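Local coordinates for Abbfa_003403 (Acinetobacter baumannii, PDB 4ZXH), which is a four-domain nonribosomal peptide synthetase whose condensation, adenylation, carrier and thioesterase domains probably activate, join and release building blocks of a peptide product, at residues 927-930 with 936-939. Numbering follows the deposited sequence.
Sequences NLQI and MVPS
Leu928, on the last turns of helix 921-931, lays one methyl of its isobutyl fork against the pyrrolidine ring of Pro938. CD1 does the touching, 3.7 Å from Pro938 CD and 4.1 Å from Pro938 CG, so the methyl meets the ring along its CD-CG edge, closest at the carbon bonded to the ring nitrogen. The two side chains cross at about a right angle. The side chain of Leu928 leaves the helix toward the loop, and CG anti to its own carbonyl carbon (chi1 -58°) sets the position from which CD1 meets Pro938; a long, forked residue suits this buried place because it can also touch Val886 and Leu887 of helix 880-888. Pro938, a compact apolar ring, touches Ala912 of strand 907-916 as well.

Val937, the residue before Pro938, packs against the backbone of the helix more than its side chains. Its CG1 is anti to the backbone N (chi1 175°), which leaves CG2 to approach the helix, 4.1 Å from both Leu928 O and Gln929 CA. Both segments belong to the C-terminal subdomain of the adenylation domain, the small mobile lid of the ANL family, and the loop here turns the chain back past the end of helix 921-931 before it enters strand 940-943. The helix and loop come together through van der Waals contact, their nearest CA atoms, those of Gln929 and Val937, being 6.3 Å apart. A short beta-branched residue suits so close an approach, since its methyls start next to the backbone and reach the helix without a long chain.

The second valine methyl, CG1, lies 4.3 Å from CG of Gln929, whose aliphatic stem offers an apolar surface at the partly exposed border. The backbone O of Gln929 accepts a hydrogen bond from NE2 of Gln1033 in the carrier domain.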
loop_
_atom_site.group_PDB
_atom_site.type_symbol
_atom_site.label_atom_id
_atom_site.label_comp_id
_atom_site.label_asym_id
_atom_site.label_seq_id
_atom_site.Cartn_x
_atom_site.Cartn_y
_atom_site.Cartn_z
ATOM N N ASN A 927 -2.999 -11.493 -2.105
ATOM C CA ASN A 927 -1.580 -11.296 -1.826
ATOM C C ASN A 927 -1.188 -9.820 -1.766
ATOM O O ASN A 927 -0.550 -9.377 -0.803
ATOM C CB ASN A 927 -0.735 -12.013 -2.876
ATOM C CG ASN A 927 0.737 -12.078 -2.506
ATOM O OD1 ASN A 927 1.482 -11.110 -2.679
ATOM N ND2 ASN A 927 1.170 -13.233 -2.013
ATOM N N LEU A 928 -1.557 -9.060 -2.793
ATOM C CA LEU A 928 -1.202 -7.650 -2.816
ATOM C C LEU A 928 -1.843 -6.898 -1.641
ATOM O O LEU A 928 -1.244 -5.976 -1.086
ATOM C CB LEU A 928 -1.608 -6.997 -4.138
ATOM C CG LEU A 928 -1.047 -7.562 -5.445
ATOM C CD1 LEU A 928 -1.313 -6.567 -6.541
ATOM C CD2 LEU A 928 0.423 -7.863 -5.361
ATOM N N GLN A 929 -3.047 -7.292 -1.250
ATOM C CA GLN A 929 -3.707 -6.634 -0.135
ATOM C C GLN A 929 -2.893 -6.695 1.162
ATOM O O GLN A 929 -2.959 -5.777 1.977
ATOM C CB GLN A 929 -5.082 -7.240 0.085
ATOM C CG GLN A 929 -6.228 -6.401 -0.464
ATOM C CD GLN A 929 -7.505 -7.207 -0.594
ATOM O OE1 GLN A 929 -7.464 -8.433 -0.701
ATOM N NE2 GLN A 929 -8.645 -6.527 -0.574
ATOM N N ILE A 930 -2.100 -7.744 1.339
ATOM C CA ILE A 930 -1.337 -7.880 2.564
ATOM C C ILE A 930 0.058 -7.251 2.369
ATOM O O ILE A 930 0.770 -6.981 3.355
ATOM C CB ILE A 930 -1.229 -9.388 3.026
ATOM C CG1 ILE A 930 -0.168 -10.174 2.268
ATOM C CG2 ILE A 930 -2.584 -10.108 2.885
ATOM C CD1 ILE A 930 1.034 -10.459 3.126
ATOM N N MET A 936 -2.763 1.371 -3.167
ATOM C CA MET A 936 -1.967 0.851 -4.274
ATOM C C MET A 936 -2.419 -0.542 -4.768
ATOM O O MET A 936 -1.739 -1.175 -5.582
ATOM C CB MET A 936 -0.492 0.837 -3.868
ATOM C CG MET A 936 0.041 2.250 -3.697
ATOM S SD MET A 936 1.707 2.417 -3.046
ATOM C CE MET A 936 2.666 1.834 -4.443
ATOM N N VAL A 937 -3.567 -1.011 -4.286
ATOM C CA VAL A 937 -4.087 -2.309 -4.704
ATOM C C VAL A 937 -5.001 -2.181 -5.911
ATOM O O VAL A 937 -6.042 -1.528 -5.820
ATOM C CB VAL A 937 -4.876 -2.992 -3.594
ATOM C CG1 VAL A 937 -5.502 -4.290 -4.130
ATOM C CG2 VAL A 937 -3.986 -3.247 -2.400
ATOM N N PRO A 938 -4.620 -2.807 -7.042
ATOM C CA PRO A 938 -5.342 -2.678 -8.317
ATOM C C PRO A 938 -6.797 -3.088 -8.222
ATOM O O PRO A 938 -7.140 -3.982 -7.450
ATOM C CB PRO A 938 -4.573 -3.616 -9.251
ATOM C CG PRO A 938 -3.198 -3.598 -8.717
ATOM C CD PRO A 938 -3.369 -3.561 -7.212
ATOM N N SER A 939 -7.639 -2.423 -9.003
ATOM C CA SER A 939 -9.060 -2.748 -9.065
ATOM C C SER A 939 -9.352 -3.831 -10.113
ATOM O O SER A 939 -10.464 -4.338 -10.156
ATOM C CB SER A 939 -9.883 -1.507 -9.388
ATOM O OG SER A 939 -9.423 -0.390 -8.657
#